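Acetyltransferase, GNAT family (Listeria monocytogenes str. 4b, PDB 2OH1) probably transfers an acetyl group from acetyl-coenzyme A to an acceptor substrate, as other members of the GNAT acetyltransferase family do. Local coordinates at residues Ala68-Glu73 and Lys122-Phe127; Ser88-Asp93 and Arg141-Glu146; Gly52-Val55 and Gln60-Glu63; Thr150-Tyr155 and Tyr170-Glu175. One frame throughout, in Å; residues are numbered along the deposited sequence.

Interaction 1 of 4, residues Ala68-Glu73 and Lys122-Phe127; sequences ALFETE and KQMIYF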
loop_
_atom_site.group_PDB
_atom_site.type_symbol
_atom_site.label_atom_id
_atom_site.label_comp_id
_atom_site.label_asym_id
_atom_site.label_seq_id
_atom_site.Cartn_x
_atom_site.Cartn_y
_atom_site.Cartn_z
ATOM N N ALA A 68 6.225 5.137 -2.733
ATOM C CA ALA A 68 7.413 4.325 -3.047
ATOM C C ALA A 68 7.231 3.700 -4.406
ATOM O O ALA A 68 6.136 3.189 -4.701
ATOM C CB ALA A 68 7.599 3.249 -2.007
ATOM N N LEU A 69 8.257 3.772 -5.263
ATOM C CA LEU A 69 8.241 3.266 -6.603
ATOM C C LEU A 69 9.186 2.078 -6.707
ATOM O O LEU A 69 10.279 2.096 -6.173
ATOM C CB LEU A 69 8.739 4.361 -7.546
ATOM C CG LEU A 69 7.899 5.658 -7.502
ATOM C CD1 LEU A 69 8.511 6.668 -8.549
ATOM C CD2 LEU A 69 6.429 5.396 -7.710
ATOM N N PHE A 70 8.772 1.091 -7.486
ATOM C CA PHE A 70 9.479 -0.207 -7.633
ATOM C C PHE A 70 9.690 -0.355 -9.131
ATOM O O PHE A 70 8.710 -0.451 -9.885
ATOM C CB PHE A 70 8.626 -1.337 -7.031
ATOM C CG PHE A 70 8.429 -1.165 -5.576
ATOM C CD1 PHE A 70 7.445 -0.305 -5.100
ATOM C CD2 PHE A 70 9.269 -1.808 -4.686
ATOM C CE1 PHE A 70 7.321 -0.095 -3.726
ATOM C CE2 PHE A 70 9.122 -1.584 -3.277
ATOM C CZ PHE A 70 8.155 -0.717 -2.836
ATOM N N GLU A 71 10.951 -0.284 -9.554
ATOM C CA GLU A 71 11.310 -0.232 -10.969
ATOM C C GLU A 71 12.260 -1.372 -11.366
ATOM O O GLU A 71 13.089 -1.805 -10.546
ATOM C CB GLU A 71 11.917 1.136 -11.281
ATOM C CG GLU A 71 10.959 2.292 -11.103
ATOM C CD GLU A 71 11.657 3.653 -11.220
ATOM O OE1 GLU A 71 12.757 3.824 -10.693
ATOM O OE2 GLU A 71 11.057 4.561 -11.841
ATOM N N THR A 72 12.247 -1.734 -12.637
ATOM C CA THR A 72 13.281 -2.632 -13.150
ATOM C C THR A 72 14.544 -1.823 -13.433
ATOM O O THR A 72 14.479 -0.602 -13.527
ATOM C CB THR A 72 12.808 -3.331 -14.430
ATOM O OG1 THR A 72 12.636 -2.343 -15.458
ATOM C CG2 THR A 72 11.469 -4.076 -14.191
ATOM N N GLU A 73 15.670 -2.528 -13.614
ATOM C CA GLU A 73 16.948 -1.877 -13.957
ATOM C C GLU A 73 16.827 -1.047 -15.226
ATOM O O GLU A 73 17.428 0.005 -15.328
ATOM C CB GLU A 73 18.078 -2.900 -14.100
ATOM C CG GLU A 73 19.351 -2.283 -14.672
ATOM N N LYS A 122 4.251 -8.425 -1.645
ATOM C CA LYS A 122 4.849 -8.863 -0.371
ATOM C C LYS A 122 6.129 -8.080 -0.129
ATOM O O LYS A 122 6.407 -7.634 0.977
ATOM C CB LYS A 122 5.165 -10.348 -0.407
ATOM C CG LYS A 122 5.755 -10.883 0.900
ATOM C CD LYS A 122 6.005 -12.363 0.819
ATOM C CE LYS A 122 6.145 -13.008 2.202
ATOM N NZ LYS A 122 6.537 -14.441 2.078
ATOM N N GLN A 123 6.930 -7.897 -1.171
ATOM C CA GLN A 123 8.178 -7.185 -1.057
ATOM C C GLN A 123 7.956 -5.676 -0.935
ATOM O O GLN A 123 8.766 -4.981 -0.310
ATOM C CB GLN A 123 9.116 -7.470 -2.240
ATOM C CG GLN A 123 9.415 -8.931 -2.490
ATOM C CD GLN A 123 9.839 -9.666 -1.227
ATOM O OE1 GLN A 123 10.646 -9.165 -0.461
ATOM N NE2 GLN A 123 9.268 -10.848 -1.002
HETATM N N MSE A 124 6.902 -5.150 -1.575
HETATM C CA MSE A 124 6.543 -3.743 -1.410
HETATM C C MSE A 124 6.202 -3.453 0.061
HETATM O O MSE A 124 6.703 -2.516 0.674
HETATM C CB MSE A 124 5.408 -3.362 -2.341
HETATM C CG MSE A 124 5.857 -3.502 -3.753
HETATM SE SE MSE A 124 4.523 -3.483 -5.132
HETATM C CE MSE A 124 4.055 -1.798 -4.746
ATOM N N ILE A 125 5.361 -4.311 0.650
ATOM C CA ILE A 125 5.012 -4.141 2.060
ATOM C C ILE A 125 6.266 -4.330 2.943
ATOM O O ILE A 125 6.459 -3.561 3.889
ATOM C CB ILE A 125 3.943 -5.144 2.432
ATOM C CG1 ILE A 125 2.654 -4.815 1.682
ATOM C CG2 ILE A 125 3.711 -5.190 4.003
ATOM C CD1 ILE A 125 1.594 -5.848 1.807
ATOM N N TYR A 126 7.118 -5.296 2.658
ATOM C CA TYR A 126 8.360 -5.504 3.392
ATOM C C TYR A 126 9.228 -4.242 3.412
ATOM O O TYR A 126 9.898 -3.915 4.420
ATOM C CB TYR A 126 9.130 -6.657 2.785
ATOM C CG TYR A 126 10.399 -6.980 3.544
ATOM C CD1 TYR A 126 10.352 -7.441 4.861
ATOM C CD2 TYR A 126 11.655 -6.819 2.946
ATOM C CE1 TYR A 126 11.512 -7.742 5.564
ATOM C CE2 TYR A 126 12.824 -7.124 3.638
ATOM C CZ TYR A 126 12.742 -7.579 4.946
ATOM O OH TYR A 126 13.905 -7.868 5.651
ATOM N N PHE A 127 9.255 -3.515 2.295
ATOM C CA PHE A 127 9.976 -2.256 2.263
ATOM C C PHE A 127 9.390 -1.231 3.291
ATOM O O PHE A 127 10.129 -0.539 3.986
ATOM C CB PHE A 127 10.004 -1.702 0.816
ATOM C CG PHE A 127 10.610 -0.384 0.706
ATOM C CD1 PHE A 127 11.991 -0.250 0.664
ATOM C CD2 PHE A 127 9.824 0.754 0.716
ATOM C CE1 PHE A 127 12.562 1.026 0.580
ATOM C CE2 PHE A 127 10.379 2.009 0.609
ATOM C CZ PHE A 127 11.732 2.160 0.551
#
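Phe70 is the bump here: its ring stands off strand 67-71 and pushes into the hollow that Met124 and Phe127 make, one turn apart, on helix 120-134. Met124, a selenomethionine, lines one wall. Its CG sits squarely over the middle of the Phe70 ring, 3.6 Å from the centroid and only 5° off the ring normal, a CH-pi contact. Beyond CG the chain bends at chi3, which brings the methyl round to the rim of the ring, Met124 CE 3.7 Å from Phe70 CD1. The selenium itself is oblique to the ring, 4.6 Å from the centroid, a Met-aromatic contact at longer range.

The other wall is Phe127. Phe70 turns its edge toward the face of this ring in an offset edge-to-face pair, planes at 90° and centroids 5.9 Å apart. With CG of Phe127 anti to its backbone N (chi1 175°), the ring reaches past Phe70 toward the start of the strand segment, where Ala68 CB meets Phe127 CE2 at 4.0 Å. The small methyl thus fits beside the big ring, two residues along the strand from Phe70. Val16 of the adjacent strand 12-18 touches both phenylalanines, and Met81 of strand 77-84 touches Ala68 and Met124. Such packing of a helix on the apolar face of a sheet is typical of alpha/beta folds, here the GNAT fold.

Interaction 2 of 4, residues Ser88-Asp93 and Arg141-Glu146; sequences SDWDTD and RLDCIE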
loop_
_atom_site.group_PDB
_atom_site.type_symbol
_atom_site.label_atom_id
_atom_site.label_comp_id
_atom_site.label_asym_id
_atom_site.label_seq_id
_atom_site.Cartn_x
_atom_site.Cartn_y
_atom_site.Cartn_z
ATOM N N SER A 88 -4.534 9.005 8.299
ATOM C CA SER A 88 -5.537 9.903 7.686
ATOM C C SER A 88 -6.732 10.046 8.639
ATOM O O SER A 88 -6.828 9.388 9.721
ATOM C CB SER A 88 -5.990 9.367 6.358
ATOM O OG SER A 88 -7.031 8.387 6.578
ATOM N N ASP A 89 -7.698 10.881 8.268
ATOM C CA ASP A 89 -8.914 11.043 9.093
ATOM C C ASP A 89 -9.737 9.721 9.159
ATOM O O ASP A 89 -10.411 9.425 10.161
ATOM C CB ASP A 89 -9.780 12.203 8.538
ATOM C CG ASP A 89 -9.029 13.547 8.505
ATOM O OD1 ASP A 89 -8.204 13.784 9.435
ATOM O OD2 ASP A 89 -9.284 14.362 7.558
ATOM N N TRP A 90 -9.688 8.944 8.075
ATOM C CA TRP A 90 -10.371 7.667 7.987
ATOM C C TRP A 90 -9.650 6.657 8.898
ATOM O O TRP A 90 -10.285 5.940 9.669
ATOM C CB TRP A 90 -10.318 7.162 6.555
ATOM C CG TRP A 90 -10.711 5.732 6.392
ATOM C CD1 TRP A 90 -9.880 4.661 6.347
ATOM C CD2 TRP A 90 -12.044 5.205 6.339
ATOM N NE1 TRP A 90 -10.595 3.508 6.262
ATOM C CE2 TRP A 90 -11.925 3.811 6.230
ATOM C CE3 TRP A 90 -13.301 5.772 6.345
ATOM C CZ2 TRP A 90 -13.015 2.985 6.076
ATOM C CZ3 TRP A 90 -14.413 4.916 6.251
ATOM C CH2 TRP A 90 -14.248 3.576 6.088
ATOM N N ASP A 91 -8.310 6.606 8.791
ATOM C CA ASP A 91 -7.513 5.669 9.629
ATOM C C ASP A 91 -7.823 5.937 11.077
ATOM O O ASP A 91 -8.057 5.056 11.904
ATOM C CB ASP A 91 -5.998 5.816 9.399
ATOM C CG ASP A 91 -5.586 5.518 8.003
ATOM O OD1 ASP A 91 -6.106 4.515 7.444
ATOM O OD2 ASP A 91 -4.685 6.207 7.417
ATOM N N THR A 92 -7.875 7.229 11.444
ATOM C CA THR A 92 -8.104 7.562 12.839
ATOM C C THR A 92 -9.484 7.133 13.296
ATOM O O THR A 92 -9.604 6.616 14.388
ATOM C CB THR A 92 -7.956 9.078 13.045
ATOM O OG1 THR A 92 -6.572 9.435 12.919
ATOM C CG2 THR A 92 -8.544 9.527 14.399
ATOM N N ASP A 93 -10.512 7.339 12.473
ATOM C CA ASP A 93 -11.866 6.898 12.820
ATOM C C ASP A 93 -11.961 5.371 12.933
ATOM O O ASP A 93 -12.468 4.816 13.914
ATOM C CB ASP A 93 -12.890 7.407 11.743
ATOM C CG ASP A 93 -14.282 7.095 12.088
ATOM O OD1 ASP A 93 -14.769 7.809 12.969
ATOM O OD2 ASP A 93 -14.880 6.153 11.526
ATOM N N ARG A 141 -0.089 -0.824 9.435
ATOM C CA ARG A 141 -1.528 -1.086 9.522
ATOM C C ARG A 141 -2.185 -0.964 8.188
ATOM O O ARG A 141 -1.734 -0.217 7.318
ATOM C CB ARG A 141 -2.195 -0.145 10.515
ATOM C CG ARG A 141 -1.758 -0.484 11.962
ATOM C CD ARG A 141 -2.319 0.515 12.938
ATOM N NE ARG A 141 -2.114 0.073 14.314
ATOM C CZ ARG A 141 -2.276 0.824 15.364
ATOM N NH1 ARG A 141 -2.574 2.100 15.234
ATOM N NH2 ARG A 141 -2.059 0.293 16.568
ATOM N N LEU A 142 -3.249 -1.725 8.036
ATOM C CA LEU A 142 -4.081 -1.567 6.849
ATOM C C LEU A 142 -5.490 -2.111 7.125
ATOM O O LEU A 142 -5.735 -2.729 8.141
ATOM C CB LEU A 142 -3.464 -2.246 5.651
ATOM C CG LEU A 142 -3.284 -3.751 5.837
ATOM C CD1 LEU A 142 -4.568 -4.529 5.454
ATOM C CD2 LEU A 142 -2.065 -4.244 5.092
ATOM N N ASP A 143 -6.420 -1.754 6.237
ATOM C CA ASP A 143 -7.797 -2.250 6.320
ATOM C C ASP A 143 -8.163 -2.967 5.012
ATOM O O ASP A 143 -7.545 -2.755 3.981
ATOM C CB ASP A 143 -8.731 -1.101 6.674
ATOM C CG ASP A 143 -8.717 0.062 5.685
ATOM O OD1 ASP A 143 -8.970 -0.142 4.469
ATOM O OD2 ASP A 143 -8.539 1.257 6.108
ATOM N N CYS A 144 -9.148 -3.857 5.075
ATOM C CA CYS A 144 -9.534 -4.671 3.909
ATOM C C CYS A 144 -11.019 -4.881 3.998
ATOM O O CYS A 144 -11.512 -5.197 5.043
ATOM C CB CYS A 144 -8.845 -6.068 3.922
ATOM S SG CYS A 144 -8.974 -6.920 2.390
ATOM N N ILE A 145 -11.701 -4.689 2.885
ATOM C CA ILE A 145 -13.106 -4.993 2.833
ATOM C C ILE A 145 -13.353 -6.455 3.304
ATOM O O ILE A 145 -12.635 -7.371 2.908
ATOM C CB ILE A 145 -13.636 -4.723 1.367
ATOM C CG1 ILE A 145 -15.141 -4.687 1.350
ATOM C CG2 ILE A 145 -13.033 -5.718 0.349
ATOM C CD1 ILE A 145 -15.689 -4.455 -0.101
ATOM N N GLU A 146 -14.356 -6.639 4.151
ATOM C CA GLU A 146 -14.641 -7.951 4.742
ATOM C C GLU A 146 -15.008 -9.043 3.726
ATOM O O GLU A 146 -14.924 -10.236 4.055
ATOM C CB GLU A 146 -15.729 -7.852 5.808
ATOM C CG GLU A 146 -17.124 -7.603 5.281
ATOM C CD GLU A 146 -18.140 -7.465 6.400
ATOM O OE1 GLU A 146 -17.872 -7.963 7.519
ATOM O OE2 GLU A 146 -19.206 -6.870 6.155
HETATM O O HOH W 1 -6.610 1.720 8.103
HETATM O O HOH W 2 -6.947 3.177 4.895
#
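Asp143 on strand 139-145 and Trp90 on helix 89-95 meet through one hydrogen bond, and it pays to follow the tryptophan outward. From CB the side chain heads for the strand, CG anti to the backbone N (chi1 167°), which swings the five-membered ring over to the aspartate. CD1 passes Asp143 OD2 at 3.7 Å; the next atom, NE1, donates to that oxygen at 3.1 Å with an N-H...O angle of 151°. The acceptor lies in the indole plane, though the bond is bent within it, and the carboxylate is turned 80° from the ring, so that OD2 accepts the hydrogen bond from above its own plane.

Two waters also donate to Asp143 OD2, both at 2.8 Å, giving this oxygen three donors. The same waters donate to Asp91 OD1 and bridge two carboxylates whose nearest oxygens, Asp91 OD1 and Asp143 OD2, are 4.3 Å apart; they probably soften the repulsion between them. Asp91 OD2 is used differently: it accepts from Ser88 N at 2.9 Å, while Ser88 OG accepts from Asp91 N at 3.1 Å, a capping box at the start of the helix. His107 of strand 103-111 binds Asp91 OD2 as well. The Trp90 indole packs edge-to-face with His51 and Phe169, so it sits between helix 46-51 and strand 169-175, beside strand 139-145.

Interaction 3 of 4, residues Gly52-Val55 and Gln60-Glu63; sequences GFDV and QRIE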
loop_
_atom_site.group_PDB
_atom_site.type_symbol
_atom_site.label_atom_id
_atom_site.label_comp_id
_atom_site.label_asym_id
_atom_site.label_seq_id
_atom_site.Cartn_x
_atom_site.Cartn_y
_atom_site.Cartn_z
ATOM N N GLY A 52 -10.990 5.354 -3.574
ATOM C CA GLY A 52 -10.401 5.851 -4.792
ATOM C C GLY A 52 -8.863 5.700 -4.840
ATOM O O GLY A 52 -8.242 4.898 -4.105
ATOM N N PHE A 53 -8.271 6.537 -5.681
ATOM C CA PHE A 53 -6.843 6.666 -5.841
ATOM C C PHE A 53 -6.470 8.094 -5.694
ATOM O O PHE A 53 -7.146 8.960 -6.228
ATOM C CB PHE A 53 -6.424 6.220 -7.233
ATOM C CG PHE A 53 -6.510 4.724 -7.418
ATOM C CD1 PHE A 53 -7.761 4.143 -7.567
ATOM C CD2 PHE A 53 -5.400 3.903 -7.441
ATOM C CE1 PHE A 53 -7.901 2.790 -7.688
ATOM C CE2 PHE A 53 -5.534 2.531 -7.537
ATOM C CZ PHE A 53 -6.791 1.964 -7.703
ATOM N N ASP A 54 -5.407 8.391 -4.955
ATOM C CA ASP A 54 -5.118 9.780 -4.555
ATOM C C ASP A 54 -4.509 10.692 -5.591
ATOM O O ASP A 54 -3.423 11.215 -5.461
ATOM C CB ASP A 54 -4.309 9.798 -3.257
ATOM C CG ASP A 54 -4.401 11.111 -2.500
ATOM O OD1 ASP A 54 -5.177 12.012 -2.912
ATOM O OD2 ASP A 54 -3.677 11.219 -1.475
ATOM N N VAL A 55 -5.294 10.947 -6.627
ATOM C CA VAL A 55 -4.928 11.907 -7.665
ATOM C C VAL A 55 -4.988 13.355 -7.192
ATOM O O VAL A 55 -4.232 14.225 -7.666
ATOM C CB VAL A 55 -5.774 11.727 -8.953
ATOM C CG1 VAL A 55 -5.418 10.339 -9.623
ATOM C CG2 VAL A 55 -7.296 11.967 -8.726
ATOM N N GLN A 60 1.356 16.312 -2.411
ATOM C CA GLN A 60 1.670 16.257 -0.997
ATOM C C GLN A 60 2.070 14.837 -0.589
ATOM O O GLN A 60 2.938 14.650 0.274
ATOM C CB GLN A 60 0.491 16.765 -0.159
ATOM C CG GLN A 60 0.787 16.866 1.310
ATOM C CD GLN A 60 1.687 18.063 1.650
ATOM O OE1 GLN A 60 2.022 18.886 0.792
ATOM N NE2 GLN A 60 2.085 18.149 2.918
ATOM N N ARG A 61 1.493 13.834 -1.223
ATOM C CA ARG A 61 2.021 12.449 -1.014
ATOM C C ARG A 61 3.525 12.361 -1.365
ATOM O O ARG A 61 4.333 11.838 -0.595
ATOM C CB ARG A 61 1.291 11.407 -1.823
ATOM C CG ARG A 61 -0.162 11.294 -1.523
ATOM C CD ARG A 61 -0.471 10.463 -0.258
ATOM N NE ARG A 61 -0.328 11.236 0.921
ATOM C CZ ARG A 61 -1.131 12.215 1.321
ATOM N NH1 ARG A 61 -2.230 12.537 0.621
ATOM N NH2 ARG A 61 -0.860 12.864 2.445
ATOM N N ILE A 62 3.907 12.931 -2.494
ATOM C CA ILE A 62 5.319 12.981 -2.906
ATOM C C ILE A 62 6.175 13.791 -1.931
ATOM O O ILE A 62 7.230 13.320 -1.448
ATOM C CB ILE A 62 5.427 13.471 -4.381
ATOM C CG1 ILE A 62 4.880 12.473 -5.349
ATOM C CG2 ILE A 62 6.886 13.817 -4.733
ATOM C CD1 ILE A 62 4.699 13.039 -6.735
ATOM N N GLU A 63 5.713 14.968 -1.537
ATOM C CA GLU A 63 6.438 15.790 -0.621
ATOM C C GLU A 63 6.716 15.126 0.712
ATOM O O GLU A 63 7.788 15.304 1.303
ATOM C CB GLU A 63 5.666 17.038 -0.353
ATOM C CG GLU A 63 6.406 18.001 0.516
ATOM C CD GLU A 63 6.259 19.372 -0.005
ATOM O OE1 GLU A 63 6.909 19.666 -1.037
ATOM O OE2 GLU A 63 5.466 20.125 0.598
#
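Asp54, in the linker after helix 46-51, and Arg61, on helix 58-63, reach for each other, and their flat ends meet almost in one plane. The side chains cross at about a right angle, but the carboxylate and guanidinium planes are only 20° apart. Arg61 offers its edge: NH1 donates to Asp54 OD2 at 2.9 Å with an N-H...O angle of 154°, the oxygen lying close to the guanidinium plane. From the aspartate side, NH1 arrives nearly in line with the C-O bond of OD2. This is a single-bond salt bridge, through one oxygen and one nitrogen.

The arginine does not come to it straight. Its chain bends at chi2 and again at chi3, curling round the oxygen, so that CG and CD of Arg61 each pass 3.5 Å from Asp54 OD2 before NH1 closes on it. The curl also presents another part of the guanidinium to a different acid: Arg61 NE forms a salt bridge with Glu66, just past the end of the helix. Two carboxylates therefore share the charge of Arg61 and help fix the rotation of its head. On the aspartate, OD1 accepts from Asn57, so its two oxygens serve different partners.

Asp54 is the centre of an inverse gamma turn, with Val55 N bonded to Phe53 O at 2.7 Å. The preceding Phe53 and the following Val55 rest on helix 24-40, and Gly52 O is held by Arg108 of strand 103-111. The pair thus joins the linker to helix 58-63, shortly before the chain enters strand 67-71.

Interaction 4 of 4, residues Thr150-Tyr155 and Tyr170-Glu175; sequences TLNQMY and YLYQKE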
loop_
_atom_site.group_PDB
_atom_site.type_symbol
_atom_site.label_atom_id
_atom_site.label_comp_id
_atom_site.label_asym_id
_atom_site.label_seq_id
_atom_site.Cartn_x
_atom_site.Cartn_y
_atom_site.Cartn_z
ATOM N N THR A 150 -9.711 -13.321 -1.096
ATOM C CA THR A 150 -8.334 -13.562 -1.523
ATOM C C THR A 150 -7.392 -12.488 -0.978
ATOM O O THR A 150 -6.270 -12.783 -0.586
ATOM C CB THR A 150 -8.235 -13.747 -3.064
ATOM O OG1 THR A 150 -8.646 -12.560 -3.712
ATOM C CG2 THR A 150 -9.148 -14.898 -3.500
ATOM N N LEU A 151 -7.866 -11.257 -0.881
ATOM C CA LEU A 151 -7.023 -10.200 -0.365
ATOM C C LEU A 151 -6.827 -10.354 1.129
ATOM O O LEU A 151 -5.741 -10.170 1.597
ATOM C CB LEU A 151 -7.609 -8.830 -0.693
ATOM C CG LEU A 151 -6.694 -7.612 -0.582
ATOM C CD1 LEU A 151 -5.386 -7.819 -1.334
ATOM C CD2 LEU A 151 -7.452 -6.329 -1.060
ATOM N N ASN A 152 -7.903 -10.675 1.855
ATOM C CA ASN A 152 -7.790 -10.958 3.299
ATOM C C ASN A 152 -6.817 -12.117 3.529
ATOM O O ASN A 152 -5.938 -12.013 4.394
ATOM C CB ASN A 152 -9.148 -11.250 3.933
ATOM C CG ASN A 152 -9.941 -9.969 4.246
ATOM O OD1 ASN A 152 -9.642 -9.229 5.187
ATOM N ND2 ASN A 152 -10.960 -9.703 3.441
ATOM N N GLN A 153 -6.931 -13.185 2.725
ATOM C CA GLN A 153 -5.989 -14.325 2.847
ATOM C C GLN A 153 -4.545 -13.859 2.657
ATOM O O GLN A 153 -3.636 -14.303 3.355
ATOM C CB GLN A 153 -6.271 -15.446 1.853
ATOM C CG GLN A 153 -7.442 -16.257 2.170
ATOM C CD GLN A 153 -7.862 -17.209 1.031
ATOM O OE1 GLN A 153 -8.045 -16.798 -0.121
ATOM N NE2 GLN A 153 -8.092 -18.458 1.379
HETATM N N MSE A 154 -4.366 -12.941 1.701
HETATM C CA MSE A 154 -3.038 -12.461 1.357
HETATM C C MSE A 154 -2.414 -11.736 2.537
HETATM O O MSE A 154 -1.296 -11.976 2.936
HETATM C CB MSE A 154 -3.121 -11.568 0.125
HETATM C CG MSE A 154 -1.761 -11.150 -0.328
HETATM SE SE MSE A 154 -1.741 -9.767 -1.699
HETATM C CE MSE A 154 -1.911 -8.317 -0.478
ATOM N N TYR A 155 -3.160 -10.820 3.134
ATOM C CA TYR A 155 -2.602 -10.106 4.264
ATOM C C TYR A 155 -2.208 -11.036 5.422
ATOM O O TYR A 155 -1.199 -10.854 6.075
ATOM C CB TYR A 155 -3.563 -9.008 4.743
ATOM C CG TYR A 155 -3.772 -7.917 3.709
ATOM C CD1 TYR A 155 -2.682 -7.311 3.098
ATOM C CD2 TYR A 155 -5.026 -7.463 3.389
ATOM C CE1 TYR A 155 -2.859 -6.261 2.187
ATOM C CE2 TYR A 155 -5.214 -6.454 2.477
ATOM C CZ TYR A 155 -4.129 -5.843 1.893
ATOM O OH TYR A 155 -4.368 -4.789 1.004
ATOM N N TYR A 170 -12.122 -5.271 7.729
ATOM C CA TYR A 170 -11.272 -5.922 8.736
ATOM C C TYR A 170 -9.969 -5.098 8.869
ATOM O O TYR A 170 -9.437 -4.567 7.901
ATOM C CB TYR A 170 -10.949 -7.344 8.330
ATOM C CG TYR A 170 -12.124 -8.271 8.284
ATOM C CD1 TYR A 170 -13.067 -8.299 9.309
ATOM C CD2 TYR A 170 -12.244 -9.185 7.264
ATOM C CE1 TYR A 170 -14.113 -9.210 9.281
ATOM C CE2 TYR A 170 -13.254 -10.086 7.212
ATOM C CZ TYR A 170 -14.209 -10.117 8.218
ATOM O OH TYR A 170 -15.239 -11.041 8.160
ATOM N N LEU A 171 -9.474 -5.012 10.088
ATOM C CA LEU A 171 -8.283 -4.255 10.406
ATOM C C LEU A 171 -7.133 -5.220 10.707
ATOM O O LEU A 171 -7.296 -6.155 11.483
ATOM C CB LEU A 171 -8.539 -3.374 11.639
ATOM C CG LEU A 171 -9.349 -2.084 11.461
ATOM C CD1 LEU A 171 -10.784 -2.302 10.928
ATOM C CD2 LEU A 171 -9.357 -1.354 12.776
ATOM N N TYR A 172 -5.954 -4.920 10.146
ATOM C CA TYR A 172 -4.761 -5.764 10.269
ATOM C C TYR A 172 -3.593 -4.909 10.679
ATOM O O TYR A 172 -3.411 -3.796 10.217
ATOM C CB TYR A 172 -4.421 -6.424 8.945
ATOM C CG TYR A 172 -5.465 -7.434 8.491
ATOM C CD1 TYR A 172 -5.397 -8.748 8.887
ATOM C CD2 TYR A 172 -6.482 -7.072 7.602
ATOM C CE1 TYR A 172 -6.354 -9.672 8.487
ATOM C CE2 TYR A 172 -7.430 -7.983 7.211
ATOM C CZ TYR A 172 -7.360 -9.278 7.643
ATOM O OH TYR A 172 -8.278 -10.204 7.208
ATOM N N GLN A 173 -2.732 -5.471 11.511
ATOM C CA GLN A 173 -1.467 -4.818 11.849
ATOM C C GLN A 173 -0.346 -5.793 11.997
ATOM O O GLN A 173 -0.551 -6.946 12.342
ATOM C CB GLN A 173 -1.592 -3.959 13.088
ATOM C CG GLN A 173 -1.685 -4.620 14.377
ATOM C CD GLN A 173 -1.721 -3.657 15.608
ATOM O OE1 GLN A 173 -1.827 -2.431 15.513
ATOM N NE2 GLN A 173 -1.705 -4.262 16.776
ATOM N N LYS A 174 0.828 -5.287 11.691
ATOM C CA LYS A 174 2.035 -6.052 11.867
ATOM C C LYS A 174 2.925 -5.271 12.825
ATOM O O LYS A 174 3.278 -4.125 12.555
ATOM C CB LYS A 174 2.711 -6.290 10.538
ATOM C CG LYS A 174 3.879 -7.233 10.659
ATOM C CD LYS A 174 4.680 -7.446 9.410
ATOM C CE LYS A 174 4.050 -8.349 8.457
ATOM N NZ LYS A 174 5.082 -9.024 7.598
ATOM N N GLU A 175 3.361 -5.902 13.906
ATOM C CA GLU A 175 4.259 -5.246 14.819
ATOM C C GLU A 175 5.664 -5.310 14.231
ATOM O O GLU A 175 6.106 -6.333 13.701
ATOM C CB GLU A 175 4.178 -5.899 16.200
ATOM C CG GLU A 175 4.663 -4.958 17.332
ATOM C CD GLU A 175 4.166 -5.380 18.742
ATOM O OE1 GLU A 175 3.646 -6.518 18.873
ATOM O OE2 GLU A 175 4.315 -4.564 19.694
#
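Helix 149-157 packs against strand 169-175 in the C-terminal half of the GNAT fold, and the contact is made by Asn152 and Tyr155 from the helix with Tyr170 and Tyr172 from the strand. Over these segments helix and strand run in nearly the same direction, 21° apart, with axes 10.5 Å from each other.

The polar centre is a short hydrogen bond: Tyr172 OH donates to Asn152 OD1 at 2.6 Å. The hydroxyl comes in at a C=O...O angle of 119°, tilted somewhat from the carbonyl plane. Asn152 leaves the helix with CG anti to its carbonyl carbon, and this brings the amide end in toward the strand. OD1 lies at the edge of the Tyr172 ring and also beside the edge of Tyr170, 3.3 Å from CD2 of that ring, with the amide turned steeply against it. The other end of the amide is employed too: Asn152 ND2 donates to the backbone oxygens of Ile145 and Asn148, so in this protein the buried side chain is gripped at both ends of its amide and its flip is settled.

One turn further along the helix, Tyr155 CB lies over one face of Tyr172. The two rings are oblique, planes at 44° and centroids 6.0 Å apart, with CD2 of Tyr155 and CD2 of Tyr172 at 4.5 Å. Leu142 of strand 139-145 touches Tyr155 from the sheet, and Phe160 and Phe162 also touch Tyr172. A helix that follows strand 139-145 and covers both it and strand 169-175 is characteristic of the alpha/beta architecture of GNAT enzymes.

Overall arrangement
From the N terminus, the first contact to close is interaction 3, a local turn that joins the loop after helix 46-51 to helix 58-63. The chain then enters strand 67-71 and opens interaction 1, which closes 49 residues on at helix 120-134. Before that happens interaction 2 has opened at helix 89-95; it closes at strand 139-145, so interactions 1 and 2 cross, on opposite sides of the chain's centre. Interaction 4 follows in series, from helix 149-157 to strand 169-175. It touches interaction 2 directly: strands 139-145 and 169-175 are neighbours, with Cys144 O close to Tyr170 N. Interactions 1, 2 and 4 all reach the one mixed sheet.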